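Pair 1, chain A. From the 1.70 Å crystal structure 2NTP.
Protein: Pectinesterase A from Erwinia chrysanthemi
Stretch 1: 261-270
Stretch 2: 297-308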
# COMPACT_ATOMS: atom_id res chain seq x y z
N ALA A 261 -16.96 -2.32 -8.32
CA ALA A 261 -15.59 -2.43 -7.87
C ALA A 261 -15.23 -3.91 -7.78
O ALA A 261 -15.26 -4.51 -6.70
CB ALA A 261 -15.42 -1.73 -6.53
N ILE A 262 -14.93 -4.49 -8.93
CA ILE A 262 -14.62 -5.92 -9.04
C ILE A 262 -13.11 -6.03 -9.22
O ILE A 262 -12.58 -6.01 -10.34
CB ILE A 262 -15.43 -6.59 -10.18
CG1 ILE A 262 -16.94 -6.54 -9.86
CG2 ILE A 262 -14.99 -8.04 -10.39
CD1 ILE A 262 -17.84 -6.63 -11.07
N GLY A 263 -12.43 -6.12 -8.08
CA GLY A 263 -10.99 -5.92 -8.02
C GLY A 263 -10.15 -6.93 -8.77
O GLY A 263 -10.57 -8.08 -8.96
N GLN A 264 -8.98 -6.48 -9.21
CA GLN A 264 -8.01 -7.35 -9.86
C GLN A 264 -6.72 -7.42 -9.04
O GLN A 264 -6.16 -6.39 -8.68
CB GLN A 264 -7.69 -6.86 -11.28
CG GLN A 264 -6.63 -7.71 -12.00
CD GLN A 264 -6.10 -7.04 -13.25
OE1 GLN A 264 -5.16 -6.24 -13.20
NE2 GLN A 264 -6.71 -7.36 -14.39
N THR A 265 -6.29 -8.64 -8.75
CA THR A 265 -4.93 -8.89 -8.26
C THR A 265 -4.37 -10.04 -9.08
O THR A 265 -4.96 -11.12 -9.14
CB THR A 265 -4.89 -9.28 -6.77
OG1 THR A 265 -5.42 -8.21 -5.98
CG2 THR A 265 -3.46 -9.55 -6.33
N VAL A 266 -3.23 -9.78 -9.73
CA VAL A 266 -2.54 -10.81 -10.51
C VAL A 266 -1.11 -10.96 -10.01
O VAL A 266 -0.38 -9.96 -9.89
CB VAL A 266 -2.56 -10.48 -12.02
CG1 VAL A 266 -1.87 -11.59 -12.81
CG2 VAL A 266 -3.99 -10.30 -12.52
N PHE A 267 -0.73 -12.20 -9.70
CA PHE A 267 0.64 -12.54 -9.32
C PHE A 267 1.30 -13.26 -10.49
O PHE A 267 0.76 -14.25 -10.99
CB PHE A 267 0.66 -13.47 -8.10
CG PHE A 267 0.25 -12.79 -6.82
CD1 PHE A 267 -1.08 -12.78 -6.42
CD2 PHE A 267 1.21 -12.19 -6.00
CE1 PHE A 267 -1.46 -12.16 -5.23
CE2 PHE A 267 0.84 -11.57 -4.81
CZ PHE A 267 -0.50 -11.55 -4.43
N LEU A 268 2.47 -12.78 -10.90
CA LEU A 268 3.26 -13.46 -11.93
C LEU A 268 4.68 -13.73 -11.45
O LEU A 268 5.34 -12.84 -10.92
CB LEU A 268 3.29 -12.67 -13.23
CG LEU A 268 1.95 -12.28 -13.86
CD1 LEU A 268 1.64 -10.82 -13.54
CD2 LEU A 268 1.98 -12.50 -15.36
N ASN A 269 5.14 -14.97 -11.65
CA ASN A 269 6.52 -15.37 -11.33
C ASN A 269 6.94 -14.95 -9.92
O ASN A 269 8.03 -14.41 -9.70
CB ASN A 269 7.49 -14.80 -12.38
CG ASN A 269 7.16 -15.27 -13.79
OD1 ASN A 269 6.81 -14.47 -14.67
ND2 ASN A 269 7.27 -16.58 -14.02
N THR A 270 6.06 -15.23 -8.95
CA THR A 270 6.25 -14.77 -7.58
C THR A 270 6.35 -15.95 -6.61
O THR A 270 5.57 -16.90 -6.70
CB THR A 270 5.13 -13.77 -7.19
OG1 THR A 270 5.36 -12.54 -7.89
CG2 THR A 270 5.10 -13.49 -5.69
N GLU A 297 -14.22 -15.97 -6.67
CA GLU A 297 -14.48 -16.56 -7.98
C GLU A 297 -15.17 -15.57 -8.94
O GLU A 297 -15.11 -15.73 -10.16
CB GLU A 297 -15.28 -17.86 -7.86
CG GLU A 297 -16.67 -17.71 -7.25
CD GLU A 297 -16.71 -17.98 -5.75
OE1 GLU A 297 -15.69 -17.79 -5.05
OE2 GLU A 297 -17.79 -18.39 -5.27
N ASP A 298 -15.80 -14.54 -8.37
CA ASP A 298 -16.44 -13.49 -9.15
C ASP A 298 -15.52 -12.29 -9.37
O ASP A 298 -15.91 -11.30 -10.00
CB ASP A 298 -17.73 -13.03 -8.46
CG ASP A 298 -18.74 -14.14 -8.31
OD1 ASP A 298 -18.87 -14.97 -9.24
OD2 ASP A 298 -19.42 -14.19 -7.26
N SER A 299 -14.30 -12.38 -8.83
CA SER A 299 -13.33 -11.29 -8.90
C SER A 299 -12.18 -11.65 -9.84
O SER A 299 -12.06 -12.80 -10.26
CB SER A 299 -12.80 -10.98 -7.49
OG SER A 299 -13.88 -10.78 -6.59
N ARG A 300 -11.34 -10.67 -10.16
CA ARG A 300 -10.27 -10.87 -11.14
C ARG A 300 -8.97 -11.26 -10.44
O ARG A 300 -8.01 -10.48 -10.38
CB ARG A 300 -10.10 -9.64 -12.04
CG ARG A 300 -11.31 -9.35 -12.92
CD ARG A 300 -11.13 -8.07 -13.72
NE ARG A 300 -11.34 -6.87 -12.91
CZ ARG A 300 -11.13 -5.63 -13.34
NH1 ARG A 300 -10.68 -5.41 -14.57
NH2 ARG A 300 -11.36 -4.60 -12.54
N PHE A 301 -8.97 -12.47 -9.90
CA PHE A 301 -7.88 -12.99 -9.08
C PHE A 301 -7.15 -14.11 -9.83
O PHE A 301 -7.72 -15.18 -10.06
CB PHE A 301 -8.43 -13.55 -7.77
CG PHE A 301 -8.97 -12.52 -6.80
CD1 PHE A 301 -8.69 -11.16 -6.95
CD2 PHE A 301 -9.72 -12.93 -5.70
CE1 PHE A 301 -9.19 -10.23 -6.02
CE2 PHE A 301 -10.21 -12.01 -4.77
CZ PHE A 301 -9.94 -10.65 -4.93
N PHE A 302 -5.89 -13.86 -10.20
CA PHE A 302 -5.13 -14.82 -11.01
C PHE A 302 -3.68 -14.96 -10.60
O PHE A 302 -3.10 -14.05 -10.01
CB PHE A 302 -5.18 -14.44 -12.49
CG PHE A 302 -6.56 -14.33 -13.06
CD1 PHE A 302 -7.25 -15.47 -13.46
CD2 PHE A 302 -7.17 -13.09 -13.20
CE1 PHE A 302 -8.54 -15.37 -13.99
CE2 PHE A 302 -8.46 -12.98 -13.72
CZ PHE A 302 -9.14 -14.12 -14.12
N GLU A 303 -3.09 -16.11 -10.93
CA GLU A 303 -1.67 -16.36 -10.76
C GLU A 303 -1.05 -16.87 -12.06
O GLU A 303 -1.74 -17.42 -12.92
CB GLU A 303 -1.42 -17.39 -9.66
CG GLU A 303 -1.67 -16.89 -8.26
CD GLU A 303 -1.65 -18.02 -7.26
OE1 GLU A 303 -2.73 -18.61 -7.01
OE2 GLU A 303 -0.56 -18.35 -6.75
N TYR A 304 0.26 -16.69 -12.17
CA TYR A 304 1.02 -17.25 -13.27
C TYR A 304 2.38 -17.68 -12.73
O TYR A 304 3.15 -16.85 -12.26
CB TYR A 304 1.18 -16.24 -14.40
CG TYR A 304 1.97 -16.77 -15.58
CD1 TYR A 304 1.41 -17.67 -16.48
CD2 TYR A 304 3.28 -16.35 -15.80
CE1 TYR A 304 2.14 -18.15 -17.57
CE2 TYR A 304 4.02 -16.82 -16.88
CZ TYR A 304 3.45 -17.72 -17.76
OH TYR A 304 4.18 -18.19 -18.83
N LYS A 305 2.63 -18.98 -12.78
CA LYS A 305 3.91 -19.57 -12.39
C LYS A 305 4.39 -19.14 -11.00
O LYS A 305 5.57 -18.81 -10.80
CB LYS A 305 4.97 -19.33 -13.48
CG LYS A 305 4.57 -19.96 -14.81
CD LYS A 305 5.68 -19.94 -15.83
CE LYS A 305 5.31 -20.82 -17.02
NZ LYS A 305 6.38 -20.89 -18.05
N SER A 306 3.48 -19.16 -10.03
CA SER A 306 3.88 -19.01 -8.64
C SER A 306 4.77 -20.18 -8.25
O SER A 306 4.68 -21.26 -8.84
CB SER A 306 2.66 -18.94 -7.72
OG SER A 306 1.84 -17.83 -8.03
N TYR A 307 5.65 -19.97 -7.28
CA TYR A 307 6.49 -21.05 -6.77
C TYR A 307 6.66 -20.90 -5.26
O TYR A 307 6.16 -19.95 -4.67
CB TYR A 307 7.82 -21.13 -7.54
CG TYR A 307 8.71 -19.91 -7.44
CD1 TYR A 307 8.41 -18.75 -8.16
CD2 TYR A 307 9.85 -19.93 -6.65
CE1 TYR A 307 9.23 -17.62 -8.07
CE2 TYR A 307 10.68 -18.82 -6.56
CZ TYR A 307 10.36 -17.66 -7.27
OH TYR A 307 11.18 -16.56 -7.17
N GLY A 308 7.34 -21.86 -4.64
CA GLY A 308 7.42 -21.91 -3.18
C GLY A 308 6.24 -22.67 -2.58
O GLY A 308 5.26 -22.94 -3.28
O HOH W 1 10.10 -14.11 -7.76
O HOH W 2 8.05 -18.42 -12.12
O HOH W 3 3.20 -15.84 -9.34

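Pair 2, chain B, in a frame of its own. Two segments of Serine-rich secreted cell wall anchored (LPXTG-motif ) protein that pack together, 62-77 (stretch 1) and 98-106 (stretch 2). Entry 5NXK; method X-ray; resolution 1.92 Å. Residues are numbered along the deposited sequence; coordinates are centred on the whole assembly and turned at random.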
# COMPACT_ATOMS: atom_id res chain seq x y z
N ILE B 62 11.84 -0.76 9.35
CA ILE B 62 12.49 -1.22 8.14
C ILE B 62 12.71 -2.73 8.17
O ILE B 62 13.45 -3.23 9.00
CB ILE B 62 13.84 -0.54 7.92
CG1 ILE B 62 13.70 0.99 8.05
CG2 ILE B 62 14.45 -0.98 6.59
CD1 ILE B 62 14.99 1.74 7.85
N LEU B 63 12.06 -3.44 7.26
CA LEU B 63 12.27 -4.88 7.07
C LEU B 63 13.47 -5.00 6.14
O LEU B 63 13.47 -4.42 5.05
CB LEU B 63 11.04 -5.55 6.47
CG LEU B 63 9.69 -5.24 7.16
CD1 LEU B 63 8.54 -6.02 6.52
CD2 LEU B 63 9.76 -5.51 8.66
N ASN B 64 14.51 -5.70 6.56
CA ASN B 64 15.74 -5.68 5.79
C ASN B 64 16.56 -6.97 5.86
O ASN B 64 17.78 -6.93 5.96
CB ASN B 64 16.60 -4.49 6.24
CG ASN B 64 17.49 -3.95 5.13
OD1 ASN B 64 17.52 -4.47 4.02
ND2 ASN B 64 18.22 -2.88 5.44
N ASN B 65 15.88 -8.12 5.81
CA ASN B 65 16.60 -9.40 5.73
C ASN B 65 17.49 -9.41 4.50
O ASN B 65 17.10 -8.94 3.43
CB ASN B 65 15.62 -10.57 5.70
CG ASN B 65 15.14 -10.95 7.09
OD1 ASN B 65 15.82 -10.68 8.07
ND2 ASN B 65 13.97 -11.57 7.17
N ARG B 66 18.68 -9.97 4.65
CA ARG B 66 19.62 -9.99 3.54
C ARG B 66 19.47 -11.28 2.75
O ARG B 66 19.73 -11.32 1.53
CB ARG B 66 21.05 -9.81 4.06
CG ARG B 66 22.12 -9.63 3.00
CD ARG B 66 23.47 -10.00 3.54
NE ARG B 66 24.32 -10.67 2.54
CZ ARG B 66 24.26 -11.95 2.21
NH1 ARG B 66 23.32 -12.71 2.74
NH2 ARG B 66 25.06 -12.45 1.26
N GLY B 67 19.03 -12.33 3.44
CA GLY B 67 18.84 -13.64 2.84
C GLY B 67 17.54 -13.77 2.07
O GLY B 67 16.47 -13.43 2.57
N GLY B 68 17.64 -14.29 0.85
CA GLY B 68 16.49 -14.55 -0.00
C GLY B 68 15.40 -15.46 0.53
O GLY B 68 14.24 -15.35 0.12
N SER B 69 15.73 -16.37 1.44
CA SER B 69 14.71 -17.32 1.87
C SER B 69 14.07 -16.99 3.22
O SER B 69 13.16 -17.69 3.66
CB SER B 69 15.33 -18.72 1.92
OG SER B 69 16.37 -18.77 2.88
N ALA B 70 14.52 -15.93 3.87
CA ALA B 70 13.90 -15.49 5.11
C ALA B 70 12.60 -14.75 4.80
O ALA B 70 12.55 -13.97 3.84
CB ALA B 70 14.84 -14.60 5.91
N LYS B 71 11.58 -14.98 5.61
CA LYS B 71 10.26 -14.37 5.42
C LYS B 71 9.83 -13.58 6.65
O LYS B 71 9.84 -14.10 7.76
CB LYS B 71 9.24 -15.46 5.10
CG LYS B 71 7.78 -15.04 5.16
CD LYS B 71 6.90 -16.20 4.67
CE LYS B 71 5.42 -15.98 4.98
NZ LYS B 71 4.92 -14.68 4.46
N ILE B 72 9.45 -12.31 6.46
CA ILE B 72 8.88 -11.54 7.57
C ILE B 72 7.40 -11.29 7.38
O ILE B 72 6.99 -10.73 6.36
CB ILE B 72 9.57 -10.18 7.78
CG1 ILE B 72 10.98 -10.36 8.32
CG2 ILE B 72 8.79 -9.32 8.78
CD1 ILE B 72 11.82 -9.10 8.18
N ASP B 73 6.61 -11.70 8.35
CA ASP B 73 5.20 -11.41 8.38
C ASP B 73 4.95 -10.43 9.54
O ASP B 73 5.19 -10.78 10.70
CB ASP B 73 4.38 -12.69 8.54
CG ASP B 73 2.97 -12.55 8.02
OD1 ASP B 73 2.15 -11.88 8.68
OD2 ASP B 73 2.67 -13.12 6.94
N LEU B 74 4.57 -9.20 9.23
CA LEU B 74 4.35 -8.15 10.24
C LEU B 74 2.89 -7.75 10.24
O LEU B 74 2.38 -7.31 9.21
CB LEU B 74 5.23 -6.93 9.98
CG LEU B 74 4.98 -5.70 10.85
CD1 LEU B 74 5.25 -5.99 12.33
CD2 LEU B 74 5.83 -4.54 10.38
N THR B 75 2.21 -7.91 11.37
CA THR B 75 0.83 -7.47 11.51
C THR B 75 0.71 -6.33 12.53
O THR B 75 1.28 -6.42 13.61
CB THR B 75 -0.06 -8.67 11.92
OG1 THR B 75 -0.04 -9.64 10.87
CG2 THR B 75 -1.48 -8.25 12.14
N ILE B 76 0.01 -5.26 12.17
CA ILE B 76 -0.31 -4.19 13.11
C ILE B 76 -1.82 -4.06 13.22
O ILE B 76 -2.51 -3.96 12.19
CB ILE B 76 0.31 -2.85 12.69
CG1 ILE B 76 1.83 -3.00 12.52
CG2 ILE B 76 -0.02 -1.77 13.71
CD1 ILE B 76 2.56 -1.72 12.14
N GLU B 77 -2.36 -4.13 14.43
CA GLU B 77 -3.81 -4.08 14.65
C GLU B 77 -4.18 -2.92 15.54
O GLU B 77 -3.47 -2.63 16.50
CB GLU B 77 -4.33 -5.35 15.30
CG GLU B 77 -3.77 -6.64 14.78
CD GLU B 77 -4.45 -7.85 15.43
OE1 GLU B 77 -4.35 -8.97 14.89
OE2 GLU B 77 -5.08 -7.66 16.50
N ASP B 98 8.44 -10.21 2.23
CA ASP B 98 7.87 -9.37 3.30
C ASP B 98 6.36 -9.29 3.08
O ASP B 98 5.90 -9.00 1.97
CB ASP B 98 8.41 -7.94 3.28
CG ASP B 98 9.87 -7.85 3.61
OD1 ASP B 98 10.34 -8.58 4.51
OD2 ASP B 98 10.55 -7.04 2.96
N THR B 99 5.61 -9.52 4.15
CA THR B 99 4.17 -9.37 4.13
C THR B 99 3.77 -8.47 5.29
O THR B 99 4.18 -8.73 6.42
CB THR B 99 3.48 -10.74 4.22
OG1 THR B 99 3.87 -11.53 3.08
CG2 THR B 99 1.96 -10.58 4.24
N VAL B 100 3.02 -7.41 5.00
CA VAL B 100 2.55 -6.48 6.01
C VAL B 100 1.02 -6.51 6.03
O VAL B 100 0.36 -6.47 4.97
CB VAL B 100 3.04 -5.03 5.75
CG1 VAL B 100 2.41 -4.06 6.74
CG2 VAL B 100 4.58 -4.95 5.79
N THR B 101 0.45 -6.59 7.22
CA THR B 101 -0.99 -6.60 7.38
C THR B 101 -1.40 -5.48 8.31
O THR B 101 -0.90 -5.39 9.44
CB THR B 101 -1.48 -7.95 7.92
OG1 THR B 101 -1.16 -8.96 6.97
CG2 THR B 101 -2.99 -7.94 8.16
N TYR B 102 -2.27 -4.60 7.83
CA TYR B 102 -2.88 -3.57 8.66
C TYR B 102 -4.31 -3.97 8.95
O TYR B 102 -5.10 -4.13 8.03
CB TYR B 102 -2.88 -2.20 7.96
CG TYR B 102 -1.58 -1.44 7.93
CD1 TYR B 102 -0.43 -1.92 8.55
CD2 TYR B 102 -1.51 -0.21 7.26
CE1 TYR B 102 0.76 -1.18 8.51
CE2 TYR B 102 -0.34 0.52 7.22
CZ TYR B 102 0.79 0.03 7.85
OH TYR B 102 1.95 0.77 7.78
N LYS B 103 -4.64 -4.14 10.22
CA LYS B 103 -6.01 -4.47 10.57
C LYS B 103 -6.59 -3.42 11.52
O LYS B 103 -6.00 -3.13 12.57
CB LYS B 103 -6.08 -5.86 11.19
CG LYS B 103 -7.47 -6.23 11.72
CD LYS B 103 -7.47 -7.63 12.33
CE LYS B 103 -8.86 -8.05 12.82
NZ LYS B 103 -8.90 -9.52 13.11
N ASP B 104 -7.71 -2.80 11.13
CA ASP B 104 -8.30 -1.71 11.92
C ASP B 104 -7.26 -0.63 12.21
O ASP B 104 -7.13 -0.15 13.33
CB ASP B 104 -8.91 -2.25 13.21
CG ASP B 104 -10.07 -3.21 12.94
OD1 ASP B 104 -10.86 -2.93 12.02
OD2 ASP B 104 -10.18 -4.24 13.63
N VAL B 105 -6.55 -0.24 11.17
CA VAL B 105 -5.50 0.75 11.29
C VAL B 105 -5.95 2.07 10.68
O VAL B 105 -6.68 2.09 9.68
CB VAL B 105 -4.21 0.26 10.60
CG1 VAL B 105 -3.28 1.41 10.24
CG2 VAL B 105 -3.51 -0.78 11.48
N THR B 106 -5.55 3.17 11.30
CA THR B 106 -5.67 4.49 10.70
C THR B 106 -4.26 5.01 10.46
O THR B 106 -3.44 4.96 11.36
CB THR B 106 -6.47 5.44 11.62
OG1 THR B 106 -7.77 4.88 11.86
CG2 THR B 106 -6.64 6.81 10.99

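The sharpest difference lies where R300(A) in pair 1 matches T99(B) in pair 2. The arginine side chain reaches the loop ahead of the neighbouring strand, and its NH2 and NE both donate to I262(A) O, at 2.9 Å and 3.0 Å, while CB of Q264(A) lies over one face of the guanidinium. A single carbonyl is thus held by a fork of two donors, alongside the backbone bond from R300(A) N to G263(A) O at 3.0 Å. In pair 2 the short threonine makes no such reach. Its backbone does the same work, T99(B) N donating to I72(B) O at 2.9 Å, but the side chain merely packs, with T99(B) CB 3.7 Å from D73(B) OD2 and T99(B) OG1 3.6 Å from K71(B) NZ. That lysine, the match of I262(A), also forms a long salt bridge within its own stretch, K71(B) NZ to D73(B) OD2 at 3.7 Å.

Beneath these differences the frame is the same: two adjacent parallel strands, 7° apart in direction in pair 1 and 10° in pair 2, superposing with an RMSD of 0.8 Å over 14 central residues. In both, every second residue of stretch 1, T265(A) and F267(A) or L74(B) and I76(B), gives its N to one residue of the other strand and its O to the residue two further on. T265(A) N to R300(A) O (3.0 Å), F302(A) N to T265(A) O (3.1 Å), F267(A) N to F302(A) O (3.0 Å) and Y304(A) N to F267(A) O (2.8 Å) correspond to L74(B) N to T99(B) O, T101(B) N to L74(B) O, I76(B) N to T101(B) O and K103(B) N to I76(B) O, each 2.9 Å. The same register carries different side chains in the two pairs.

They vary by face. On one face, beyond the polar Q264(A) and R300(A) at its start, pair 1 uses apolar bulk at V266(A), L268(A), F302(A) and Y304(A): V266(A) CG2 meets the edge of the F302(A) ring at CD2, 4.3 Å away, and L268(A) CD2 lies 3.9 Å from Y304(A) CB. The matching positions T75(B), E77(B), T101(B) and K103(B) are polar. T75(B) OG1 comes within 3.7 Å of T101(B) CB, and E77(B) OE1 lies 4.3 Å from K103(B) CD, so here oxygens of stretch 1 side chains lie against carbons of T101(B) and K103(B).

The other face exchanges its aromatic rings. F267(A) stands beside E303(A), CB to CG 4.1 Å; at the matching positions, I76(B) CD1 touches Y102(B) CE1 at 4.1 Å. Two residues earlier, T265(A) CB lies 4.2 Å from F301(A) CD1, whereas L74(B) sits beside the smaller V100(B), and L63(B) CD1 adds an apolar contact to V100(B) CG2 at 4.2 Å. Past the corner in pair 2, V105(B) CG2 returns to I76(B) CG2 at 4.3 Å. Its match S306(A) instead donates from OG to E303(A) OE2 at 2.8 Å and accepts from a water that also donates to Y304(A) O. The two pairs keep the ladder and differ position by position in the side chains on it.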